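Local coordinates for oxidoreductase, NAD-binding/iron-sulfur cluster-binding protein (Nitratireductor pacificus pht-3B, PDB 6ZXU) that is a catabolic reductive dehalogenase, binding cobalamin and two [4Fe-4S] clusters and probably using them to remove halogen from organohalide substrates by reduction, at residues A[558-562]-A[707-713]; A[48-54]-A[247-251]; A[340-344]-A[443-447]; A[63-68]-A[165-169]; A[390-394]-A[426-430]. All coordinates share one frame. Residues are numbered along the deposited sequence.

Contacts 3 and 5 are buried, nearest atoms about 5 Å apart, contact 5 nested in the loop that contact 3 closes. Contact 1 is a surface contact, on the opposite side of the chain's centre from contacts 2 and 4, which are partly buried. Contact 3 pairs the starts of helices 342-354 and 445-469; the latter also touches M426 of contact 5, and helix 168-190, capped in contact 4, packs on P342 and L343 of contact 3. Chemistry varies accordingly: backbone bonds and an aspartate in contact 5, mainly van der Waals packing in contact 3, backbone bonds and a salt bridge in contact 2, helix capping in contact 4, one backbone bond in contact 1.

Contact 1: residues A[558-562]-A[707-713]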
# COMPACT_ATOMS: atom_id res chain seq x y z
N ASP A 558 -23.33 -11.27 15.25
CA ASP A 558 -22.45 -11.14 16.36
C ASP A 558 -21.13 -11.87 16.06
O ASP A 558 -21.07 -12.69 15.16
CB ASP A 558 -23.11 -11.76 17.58
CG ASP A 558 -24.28 -10.94 18.10
OD1 ASP A 558 -24.31 -9.69 17.89
OD2 ASP A 558 -25.14 -11.59 18.74
N LYS A 559 -20.11 -11.53 16.82
CA LYS A 559 -18.86 -12.24 16.74
C LYS A 559 -19.07 -13.71 17.16
O LYS A 559 -19.95 -14.03 17.95
CB LYS A 559 -17.81 -11.59 17.59
CG LYS A 559 -17.26 -10.30 17.01
CD LYS A 559 -16.32 -9.57 17.97
CE LYS A 559 -17.14 -8.75 18.94
NZ LYS A 559 -16.25 -8.13 19.95
N VAL A 560 -18.25 -14.59 16.60
CA VAL A 560 -18.23 -16.00 16.89
C VAL A 560 -16.79 -16.43 17.23
O VAL A 560 -15.81 -15.69 16.99
CB VAL A 560 -18.74 -16.87 15.70
CG1 VAL A 560 -20.20 -16.58 15.41
CG2 VAL A 560 -17.93 -16.67 14.42
N MET A 561 -16.68 -17.61 17.81
CA MET A 561 -15.37 -18.24 17.96
C MET A 561 -15.07 -18.99 16.67
O MET A 561 -15.94 -19.64 16.10
CB MET A 561 -15.39 -19.24 19.18
CG MET A 561 -15.57 -18.59 20.54
SD MET A 561 -14.49 -17.19 20.88
CE MET A 561 -12.90 -18.00 20.96
N PHE A 562 -13.82 -18.92 16.27
CA PHE A 562 -13.34 -19.54 15.04
C PHE A 562 -11.89 -19.91 15.31
O PHE A 562 -11.10 -19.05 15.55
CB PHE A 562 -13.44 -18.49 13.87
CG PHE A 562 -12.90 -18.95 12.55
CD1 PHE A 562 -11.56 -18.74 12.18
CD2 PHE A 562 -13.71 -19.62 11.66
CE1 PHE A 562 -11.08 -19.23 11.02
CE2 PHE A 562 -13.21 -20.12 10.48
CZ PHE A 562 -11.89 -19.89 10.15
N TYR A 707 -20.93 -22.81 10.95
CA TYR A 707 -21.21 -21.48 11.44
C TYR A 707 -22.37 -21.46 12.43
O TYR A 707 -22.25 -20.82 13.44
CB TYR A 707 -21.43 -20.50 10.28
CG TYR A 707 -21.04 -19.04 10.50
CD1 TYR A 707 -21.52 -18.32 11.54
CD2 TYR A 707 -20.26 -18.40 9.60
CE1 TYR A 707 -21.23 -16.98 11.71
CE2 TYR A 707 -19.88 -17.08 9.76
CZ TYR A 707 -20.38 -16.38 10.80
OH TYR A 707 -19.99 -15.08 10.90
N ALA A 708 -23.42 -22.22 12.18
CA ALA A 708 -24.52 -22.32 13.10
C ALA A 708 -24.09 -22.98 14.43
O ALA A 708 -24.61 -22.67 15.47
CB ALA A 708 -25.67 -23.11 12.44
N ALA A 709 -23.08 -23.81 14.39
CA ALA A 709 -22.64 -24.50 15.60
C ALA A 709 -21.52 -23.75 16.34
O ALA A 709 -21.10 -24.19 17.38
CB ALA A 709 -22.11 -25.90 15.23
N ALA A 710 -21.03 -22.66 15.80
CA ALA A 710 -19.91 -21.93 16.43
C ALA A 710 -20.24 -21.49 17.86
O ALA A 710 -21.32 -21.01 18.14
CB ALA A 710 -19.50 -20.73 15.58
N GLU A 711 -19.28 -21.71 18.77
CA GLU A 711 -19.43 -21.28 20.16
C GLU A 711 -19.48 -19.74 20.20
O GLU A 711 -18.77 -19.05 19.46
CB GLU A 711 -18.25 -21.81 20.95
CG GLU A 711 -18.26 -21.53 22.46
CD GLU A 711 -16.98 -22.08 23.22
OE1 GLU A 711 -17.15 -22.60 24.35
OE2 GLU A 711 -15.82 -22.01 22.69
N THR A 712 -20.31 -19.19 21.07
CA THR A 712 -20.31 -17.72 21.27
C THR A 712 -19.12 -17.31 22.13
O THR A 712 -18.61 -18.09 22.94
CB THR A 712 -21.58 -17.18 21.92
OG1 THR A 712 -21.58 -17.57 23.27
CG2 THR A 712 -22.81 -17.74 21.24
N PRO A 713 -18.63 -16.09 21.96
CA PRO A 713 -17.53 -15.64 22.78
C PRO A 713 -17.91 -15.63 24.24
O PRO A 713 -17.05 -15.89 25.06
CB PRO A 713 -17.18 -14.24 22.22
CG PRO A 713 -17.63 -14.28 20.79
CD PRO A 713 -18.86 -15.18 20.81
O HOH W 1 -19.64 -13.22 12.75
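D558 reaches the second segment through a water: water 1 gives one hydrogen bond to D558 O (2.9 Å) and another to Y707 OH (2.6 Å), a hydroxyl also bonded to the backbone of K569. At K559 the carbonyl O lies 3.3 Å from P713 CD, while the amine of the lysine runs off to Q536 and E566. V560 turns its side chain mostly away, yet its CB meets A710 CB at 3.9 Å and its CG1 reaches Y707 CE1, also at 3.9 Å, so the valine packs on Y707 of helix 700-709 and on A710. M561 supplies the one direct hydrogen bond, from its N to E711 O at 3.0 Å, and its SD touches the proline, 4.2 Å from P713 CB. F562 points away from this partner and touches cobalamin. The link between helices 700-709 and 713-721, with T712 as N-cap of the latter through A715 N, thus runs along strand 560-562, while V560 pairs with I567 of strand 565-567. The two strands form an antiparallel hairpin within the 4Fe-4S dicluster region; the link between the C-terminal helices borders this hairpin, whose F562 lines the cobalamin pocket.

Contact 2: residues A[48-54]-A[247-251]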
# COMPACT_ATOMS: atom_id res chain seq x y z
N LEU A 48 2.74 28.40 -9.04
CA LEU A 48 4.11 28.86 -9.17
C LEU A 48 4.25 29.66 -10.47
O LEU A 48 3.58 29.37 -11.47
CB LEU A 48 5.06 27.71 -9.21
CG LEU A 48 5.00 26.86 -7.92
CD1 LEU A 48 5.96 25.73 -8.02
CD2 LEU A 48 5.28 27.67 -6.68
N ALA A 49 5.19 30.62 -10.46
CA ALA A 49 5.44 31.45 -11.63
C ALA A 49 6.15 30.62 -12.70
O ALA A 49 7.13 29.98 -12.42
CB ALA A 49 6.31 32.60 -11.25
N ARG A 50 5.63 30.65 -13.91
CA ARG A 50 6.14 29.91 -15.05
C ARG A 50 6.30 30.82 -16.30
O ARG A 50 5.71 31.88 -16.41
CB ARG A 50 5.19 28.79 -15.35
CG ARG A 50 5.26 27.70 -14.29
CD ARG A 50 4.37 26.51 -14.60
NE ARG A 50 4.22 25.79 -13.34
CZ ARG A 50 5.07 24.91 -12.87
NH1 ARG A 50 6.14 24.54 -13.59
NH2 ARG A 50 4.84 24.38 -11.64
N VAL A 51 7.17 30.40 -17.19
CA VAL A 51 7.38 30.99 -18.48
C VAL A 51 7.39 29.89 -19.54
O VAL A 51 7.45 28.68 -19.21
CB VAL A 51 8.70 31.77 -18.51
CG1 VAL A 51 8.68 32.92 -17.50
CG2 VAL A 51 9.86 30.89 -18.26
N ASP A 52 7.35 30.26 -20.82
CA ASP A 52 7.26 29.27 -21.90
C ASP A 52 8.53 28.48 -22.12
O ASP A 52 8.46 27.31 -22.56
CB ASP A 52 6.80 29.94 -23.22
CG ASP A 52 5.25 30.21 -23.27
OD1 ASP A 52 4.53 29.94 -22.27
OD2 ASP A 52 4.73 30.74 -24.34
N ASP A 53 9.70 29.08 -21.88
CA ASP A 53 10.98 28.44 -22.22
C ASP A 53 12.05 29.03 -21.34
O ASP A 53 11.96 30.14 -20.85
CB ASP A 53 11.47 28.70 -23.67
CG ASP A 53 10.63 28.03 -24.73
OD1 ASP A 53 9.54 28.62 -25.09
OD2 ASP A 53 11.10 26.93 -25.28
N VAL A 54 13.11 28.25 -21.16
CA VAL A 54 14.29 28.77 -20.46
C VAL A 54 15.50 28.27 -21.20
O VAL A 54 15.42 27.30 -21.93
CB VAL A 54 14.40 28.37 -18.96
CG1 VAL A 54 13.30 29.06 -18.16
CG2 VAL A 54 14.36 26.85 -18.74
N ARG A 247 5.22 23.92 -18.60
CA ARG A 247 6.12 25.03 -18.81
C ARG A 247 7.13 25.12 -17.73
O ARG A 247 6.82 24.87 -16.59
CB ARG A 247 5.25 26.32 -18.92
CG ARG A 247 4.23 26.20 -20.02
CD ARG A 247 3.11 27.21 -20.02
NE ARG A 247 3.62 28.55 -20.10
CZ ARG A 247 3.38 29.50 -19.21
NH1 ARG A 247 2.62 29.27 -18.13
NH2 ARG A 247 3.89 30.72 -19.42
N PRO A 248 8.36 25.52 -18.05
CA PRO A 248 9.33 25.71 -17.01
C PRO A 248 9.03 26.80 -15.97
O PRO A 248 8.17 27.67 -16.17
CB PRO A 248 10.60 26.08 -17.78
CG PRO A 248 10.06 26.60 -19.09
CD PRO A 248 8.89 25.75 -19.39
N LEU A 249 9.73 26.75 -14.87
CA LEU A 249 9.55 27.70 -13.82
C LEU A 249 10.22 29.01 -14.25
O LEU A 249 11.27 29.00 -14.89
CB LEU A 249 10.17 27.20 -12.50
CG LEU A 249 9.57 25.95 -11.87
CD1 LEU A 249 10.54 25.39 -10.83
CD2 LEU A 249 8.23 26.24 -11.26
N ALA A 250 9.64 30.13 -13.83
CA ALA A 250 10.31 31.38 -14.02
C ALA A 250 11.73 31.30 -13.46
O ALA A 250 11.93 30.94 -12.32
CB ALA A 250 9.54 32.53 -13.35
N PRO A 251 12.74 31.72 -14.23
CA PRO A 251 14.07 31.31 -13.83
C PRO A 251 14.68 32.13 -12.73
O PRO A 251 15.66 31.67 -12.15
CB PRO A 251 14.88 31.45 -15.13
CG PRO A 251 14.11 32.33 -16.00
CD PRO A 251 12.68 32.14 -15.65
O HOH W 2 2.97 32.46 -17.25
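Two largely extended segments without regular secondary structure meet at a single bridge, where R50 and L249 bring their CA atoms to 4.2 Å. Backbone hydrogen bonds lie to either side of it: A250 N to A49 O at 2.9 Å, nearly straight, and V51 N to P248 O at 3.1 Å. P248 has no amide hydrogen to offer, so V51 O, 3.5 Å from P248 N, gets no bond from it. The contact ties an N-terminal loop, well ahead of helix 74-85, to the loop between strand 232-239 and helix 260-264. It is an isolated beta bridge far from the cofactors, in the loop that follows 232-239, an inner strand of an antiparallel sheet. The two arginines reach across in opposite senses. R50 NH1 donates to R247 O (3.1 Å) and also bonds G214 O, its NH2 bonds L45 O, and L249 CD2 lies over one face of its guanidinium. R247 forms a salt bridge with D52, NE to OD1 at 2.7 Å, supplemented by a weak bond from NH2 to the same OD1 at 3.0 Å; water 2 links R247 NH2 to R50 O, 2.9 Å from each. Around the prolines, V54 CG2 rests 4.0 Å from P248 CB, and V51 CG2 lies 4.0 Å from P251 CD. L48 CD1 meets L249 CD2, also at 4.0 Å, next to P226.

Contact 3: residues A[340-344]-A[443-447]; sequences KHPLA and WISAS
W443, H341 and S447 carry most of this contact between helices 342-354 and 445-469. The closest CA pairs are H341 with W443 at 6.5 Å and A344 with S447 at 4.9 Å. W443 precedes its helix (phi/psi -74/-15) with chi1 m and chi2 100°, which swings the indole toward K340: K340 CD approaches the ring edge at CZ3, 3.7 Å away. The lysine carries on to G585 O, and W443 NE1 bonds T658. K340 (-81/-26) precedes H341, which is extended at -97/141 and holds the N-cap of helix 342-354; residues 342-344 are helical. With chi1 t and chi2 -77°, H341 ND1 accepts from L343 N at 3.0 Å, a side-chain cap of the first turn of the helix, and NE2 bonds F642 O. H341 CB sits 3.6 Å from W443 O. S447, chi1 m, points its hydroxyl at the first turn of the other helix: OG is 3.5 Å from A344 CB and 3.3 Å from A344 N. L343 (chi1 t, chi2 p) adds a loose apolar touch, CD2 to CD1 of I444 (-99/-8) at 4.4 Å. This is the packing of two helix N-termini, one capped by a histidine; helix 445-469 also carries the cobalamin-binding S449, its side chain about 7 Å from that of S447. The 342-344 turn also packs against helix 168-190 through P342 and L343, while strand 645-647 touches K340, P342 and W443.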
# COMPACT_ATOMS: atom_id res chain seq x y z
N LYS A 340 -5.94 -7.43 -14.90
CA LYS A 340 -6.70 -7.06 -16.04
C LYS A 340 -6.40 -5.64 -16.50
O LYS A 340 -6.58 -5.33 -17.65
CB LYS A 340 -8.19 -7.16 -15.72
CG LYS A 340 -8.63 -8.49 -15.20
CD LYS A 340 -10.18 -8.48 -15.18
CE LYS A 340 -10.78 -9.20 -14.01
NZ LYS A 340 -12.26 -9.35 -14.09
N HIS A 341 -5.95 -4.74 -15.60
CA HIS A 341 -5.70 -3.36 -15.98
C HIS A 341 -4.23 -3.16 -16.29
O HIS A 341 -3.38 -3.74 -15.63
CB HIS A 341 -6.15 -2.44 -14.86
CG HIS A 341 -6.15 -1.00 -15.23
ND1 HIS A 341 -4.99 -0.26 -15.31
CD2 HIS A 341 -7.16 -0.16 -15.53
CE1 HIS A 341 -5.29 1.00 -15.62
NE2 HIS A 341 -6.60 1.07 -15.79
N PRO A 342 -3.90 -2.36 -17.33
CA PRO A 342 -2.46 -2.17 -17.72
C PRO A 342 -1.53 -1.63 -16.65
O PRO A 342 -0.33 -1.93 -16.69
CB PRO A 342 -2.56 -1.13 -18.84
CG PRO A 342 -3.86 -1.41 -19.49
CD PRO A 342 -4.80 -1.79 -18.37
N LEU A 343 -2.03 -0.84 -15.72
CA LEU A 343 -1.22 -0.35 -14.64
C LEU A 343 -0.76 -1.44 -13.70
O LEU A 343 0.42 -1.51 -13.34
CB LEU A 343 -1.97 0.76 -13.86
CG LEU A 343 -1.18 1.44 -12.76
CD1 LEU A 343 0.09 2.14 -13.25
CD2 LEU A 343 -2.04 2.46 -12.02
N ALA A 344 -1.69 -2.31 -13.30
CA ALA A 344 -1.32 -3.49 -12.53
C ALA A 344 -0.31 -4.41 -13.28
O ALA A 344 0.66 -4.88 -12.72
CB ALA A 344 -2.57 -4.27 -12.20
N TRP A 443 -12.34 -0.97 -12.26
CA TRP A 443 -11.10 -1.31 -12.98
C TRP A 443 -9.83 -0.96 -12.27
O TRP A 443 -8.79 -1.50 -12.60
CB TRP A 443 -11.13 -0.78 -14.48
CG TRP A 443 -12.23 -1.45 -15.15
CD1 TRP A 443 -13.47 -0.97 -15.40
CD2 TRP A 443 -12.25 -2.84 -15.50
NE1 TRP A 443 -14.25 -1.99 -15.93
CE2 TRP A 443 -13.53 -3.14 -15.96
CE3 TRP A 443 -11.31 -3.84 -15.50
CZ2 TRP A 443 -13.89 -4.45 -16.42
CZ3 TRP A 443 -11.64 -5.13 -15.95
CH2 TRP A 443 -12.93 -5.41 -16.40
N ILE A 444 -9.89 -0.13 -11.26
CA ILE A 444 -8.67 0.28 -10.54
C ILE A 444 -8.44 -0.51 -9.23
O ILE A 444 -7.44 -0.34 -8.57
CB ILE A 444 -8.69 1.79 -10.30
CG1 ILE A 444 -7.27 2.37 -10.09
CG2 ILE A 444 -9.57 2.18 -9.12
CD1 ILE A 444 -6.37 2.10 -11.26
N SER A 445 -9.41 -1.31 -8.82
CA SER A 445 -9.39 -1.90 -7.48
C SER A 445 -8.13 -2.73 -7.23
O SER A 445 -7.40 -2.48 -6.28
CB SER A 445 -10.62 -2.77 -7.25
OG SER A 445 -10.56 -3.39 -6.00
N ALA A 446 -7.85 -3.66 -8.12
CA ALA A 446 -6.69 -4.48 -7.96
C ALA A 446 -5.40 -3.68 -8.09
O ALA A 446 -4.39 -4.06 -7.47
CB ALA A 446 -6.67 -5.59 -8.96
N SER A 447 -5.40 -2.59 -8.86
CA SER A 447 -4.20 -1.74 -8.92
C SER A 447 -3.94 -1.05 -7.61
O SER A 447 -2.77 -0.81 -7.24
CB SER A 447 -4.35 -0.70 -10.08
OG SER A 447 -4.20 -1.29 -11.35

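Contact 4: residues A[63-68]-A[165-169]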
# COMPACT_ATOMS: atom_id res chain seq x y z
N GLU A 63 22.50 15.46 -3.86
CA GLU A 63 23.25 14.32 -3.35
C GLU A 63 23.23 14.36 -1.85
O GLU A 63 22.91 15.39 -1.26
CB GLU A 63 24.74 14.39 -3.79
CG GLU A 63 24.94 14.13 -5.29
CD GLU A 63 24.70 12.66 -5.70
OE1 GLU A 63 24.85 12.34 -6.95
OE2 GLU A 63 24.44 11.79 -4.79
N ASP A 64 23.62 13.25 -1.23
CA ASP A 64 23.80 13.23 0.24
C ASP A 64 25.01 14.09 0.68
O ASP A 64 26.01 14.16 -0.03
CB ASP A 64 24.09 11.83 0.75
CG ASP A 64 22.94 10.91 0.56
OD1 ASP A 64 22.87 10.36 -0.58
OD2 ASP A 64 22.21 10.59 1.60
N GLY A 65 24.87 14.71 1.87
CA GLY A 65 25.94 15.49 2.50
C GLY A 65 27.11 14.64 2.97
O GLY A 65 28.27 15.02 2.78
N PHE A 66 26.80 13.46 3.54
CA PHE A 66 27.80 12.57 4.10
C PHE A 66 27.89 11.30 3.31
O PHE A 66 26.97 10.91 2.57
CB PHE A 66 27.47 12.21 5.54
CG PHE A 66 26.99 13.39 6.34
CD1 PHE A 66 25.64 13.72 6.35
CD2 PHE A 66 27.90 14.20 7.04
CE1 PHE A 66 25.20 14.81 7.10
CE2 PHE A 66 27.46 15.29 7.77
CZ PHE A 66 26.10 15.60 7.80
N ALA A 67 29.02 10.63 3.50
CA ALA A 67 29.22 9.31 2.95
C ALA A 67 28.58 8.19 3.83
O ALA A 67 28.42 8.31 5.05
CB ALA A 67 30.69 9.05 2.74
N ALA A 68 28.17 7.13 3.16
CA ALA A 68 27.60 5.96 3.82
C ALA A 68 28.72 4.98 4.23
O ALA A 68 29.62 4.71 3.45
CB ALA A 68 26.65 5.24 2.89
N ARG A 165 22.36 7.17 7.32
CA ARG A 165 23.19 8.33 6.89
C ARG A 165 23.96 8.07 5.62
O ARG A 165 24.56 7.01 5.47
CB ARG A 165 24.16 8.73 8.01
CG ARG A 165 24.69 10.15 7.81
CD ARG A 165 24.77 10.89 9.15
NE ARG A 165 23.42 11.21 9.71
CZ ARG A 165 23.17 11.47 11.01
NH1 ARG A 165 24.16 11.48 11.95
NH2 ARG A 165 21.89 11.71 11.39
N GLY A 166 23.85 8.99 4.67
CA GLY A 166 24.50 8.83 3.41
C GLY A 166 23.82 7.94 2.38
O GLY A 166 24.37 7.74 1.31
N THR A 167 22.63 7.40 2.67
CA THR A 167 21.97 6.48 1.75
C THR A 167 20.77 7.11 1.00
O THR A 167 20.11 6.43 0.25
CB THR A 167 21.43 5.25 2.49
OG1 THR A 167 20.35 5.66 3.36
CG2 THR A 167 22.53 4.57 3.31
N ASN A 168 20.58 8.38 1.12
CA ASN A 168 19.33 8.97 0.66
C ASN A 168 19.20 9.04 -0.83
O ASN A 168 18.16 8.72 -1.40
CB ASN A 168 19.16 10.34 1.30
CG ASN A 168 17.74 10.58 1.77
OD1 ASN A 168 16.77 10.09 1.17
ND2 ASN A 168 17.61 11.27 2.84
N ALA A 169 20.28 9.34 -1.51
CA ALA A 169 20.23 9.39 -2.98
C ALA A 169 20.03 8.05 -3.58
O ALA A 169 19.28 7.89 -4.52
CB ALA A 169 21.51 10.00 -3.51
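The carboxylate of D64 straddles the first amides of helix 168-190: OD2 accepts from N168 N at 2.8 Å, and OD1 accepts from A169 N at 2.9 Å. Although T167 occupies the N-cap position, its own side chain makes no capping bond, its hydroxyl going to I164 O and Y389 OH instead. Thus the N-H groups of the first turn, which have no earlier helical carbonyl to bond, are capped by a side chain distant in sequence, its negative charge placed favourably at the positive end of the helix dipole. The capped helix follows the short helix 161-164, and the turn between them is what the 63-68 loop drapes over. G166 lies at its centre with phi/psi 81/3, where a CB would be pressed against the preceding carbonyl and would also clash with A67 C and A68 N; as glycine it lets F66 O come to 3.3 Å from its CA. E63 OE2 is 3.7 Å from A169 CB, the glutamate's other oxygen forming a salt bridge with R233. Toward the other end of the loop, A68 CA lies 3.6 Å from R165 O and A68 CB 3.7 Å from G166 O. F66 CD1 rests 4.0 Å from R165 CG.

Contact 5: residues A[390-394]-A[426-430]; sequences LGADF and MLIDQ
A classic beta bulge marks the start of edge strand 394-399: D393 and F394 together face the single residue L427 on strand 422-429. L427 O accepts twice, from D393 N at 3.0 Å and weakly from F394 N at 3.3 Å, and L427 N returns a bond to F394 O at 3.0 Å. F394 and L427 form an antiparallel hydrogen-bonded pair, CA to CA 5.0 Å, and M426 CA approaches F394 O at 3.1 Å in a CA-H...O contact. Before the bulge, G391 ends helix 376-390 in a Schellman motif with phi/psi 123/8, a conformation that calls for glycine. A392 is extended (-65/149), D393 bends back to -86/-34 and F394 returns to beta at -140/145; residues 391-394 run 102° from 426-429. M426 to I428 keep regular strand angles, and D429 is at -66/124. F394 and L427, both chi1 m, share one face of the sheet, CB to CB 4.0 Å, while A392 CB lies 4.1 Å from M426 SD. I428 (chi1 m, chi2 m) brings its CD1 to 4.0 Å from A392 CA. D393, chi1 m and chi2 -54°, extends OD2 to D429 N at 2.8 Å, almost linearly. D429, chi1 t, directs its own carboxylate to R513. D393 thus gives a side-chain acceptor to D429 N, next to the cobalamin-binding Q430; the chemistry is that of backbone pairing extended by a carboxylate.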
# COMPACT_ATOMS: atom_id res chain seq x y z
N LEU A 390 11.92 4.52 4.58
CA LEU A 390 11.75 3.84 3.31
C LEU A 390 10.36 4.01 2.78
O LEU A 390 10.10 3.70 1.62
CB LEU A 390 12.08 2.33 3.46
CG LEU A 390 13.53 1.98 3.79
CD1 LEU A 390 13.65 0.53 4.20
CD2 LEU A 390 14.36 2.23 2.53
N GLY A 391 9.44 4.48 3.59
CA GLY A 391 8.07 4.82 3.09
C GLY A 391 6.89 4.14 3.74
O GLY A 391 5.78 4.23 3.23
N ALA A 392 7.11 3.40 4.83
CA ALA A 392 5.96 2.80 5.53
C ALA A 392 5.06 3.87 6.13
O ALA A 392 5.52 4.92 6.53
CB ALA A 392 6.45 1.83 6.60
N ASP A 393 3.76 3.61 6.21
CA ASP A 393 2.82 4.44 6.94
C ASP A 393 2.69 4.13 8.45
O ASP A 393 2.53 5.02 9.23
CB ASP A 393 1.45 4.41 6.26
CG ASP A 393 1.53 5.04 4.77
OD1 ASP A 393 2.04 6.20 4.66
OD2 ASP A 393 1.26 4.35 3.75
N PHE A 394 2.82 2.86 8.82
CA PHE A 394 2.91 2.40 10.21
C PHE A 394 3.92 1.30 10.32
O PHE A 394 4.01 0.43 9.43
CB PHE A 394 1.56 1.87 10.69
CG PHE A 394 0.46 2.89 10.75
CD1 PHE A 394 -0.24 3.25 9.62
CD2 PHE A 394 0.19 3.57 11.90
CE1 PHE A 394 -1.21 4.24 9.64
CE2 PHE A 394 -0.79 4.57 11.93
CZ PHE A 394 -1.48 4.89 10.79
N MET A 426 4.35 -3.82 8.84
CA MET A 426 4.21 -2.47 8.28
C MET A 426 2.94 -2.35 7.49
O MET A 426 2.52 -3.30 6.87
CB MET A 426 5.38 -2.11 7.46
CG MET A 426 6.58 -2.00 8.35
SD MET A 426 8.15 -1.82 7.53
CE MET A 426 8.25 -3.44 6.73
N LEU A 427 2.28 -1.22 7.62
CA LEU A 427 1.05 -0.92 6.89
C LEU A 427 1.36 0.14 5.81
O LEU A 427 2.03 1.11 6.08
CB LEU A 427 -0.02 -0.46 7.78
CG LEU A 427 -0.51 -1.30 8.95
CD1 LEU A 427 -1.71 -0.54 9.61
CD2 LEU A 427 -0.95 -2.67 8.52
N ILE A 428 0.84 -0.10 4.64
CA ILE A 428 0.88 0.82 3.49
C ILE A 428 -0.56 1.23 3.21
O ILE A 428 -1.41 0.37 2.97
CB ILE A 428 1.50 0.14 2.26
CG1 ILE A 428 2.87 -0.48 2.56
CG2 ILE A 428 1.59 1.14 1.13
CD1 ILE A 428 3.89 0.58 2.93
N ASP A 429 -0.80 2.52 3.22
CA ASP A 429 -2.10 3.13 2.96
C ASP A 429 -2.45 2.86 1.49
O ASP A 429 -1.66 3.12 0.59
CB ASP A 429 -2.07 4.63 3.27
CG ASP A 429 -3.43 5.28 3.19
OD1 ASP A 429 -4.37 4.72 2.50
OD2 ASP A 429 -3.56 6.41 3.73
N GLN A 430 -3.60 2.25 1.25
CA GLN A 430 -4.03 1.98 -0.12
C GLN A 430 -4.40 3.24 -0.96
O GLN A 430 -4.38 3.14 -2.20
CB GLN A 430 -5.19 1.03 -0.19
CG GLN A 430 -4.77 -0.41 0.04
CD GLN A 430 -5.74 -1.43 -0.59
OE1 GLN A 430 -6.21 -1.26 -1.70
NE2 GLN A 430 -6.01 -2.51 0.16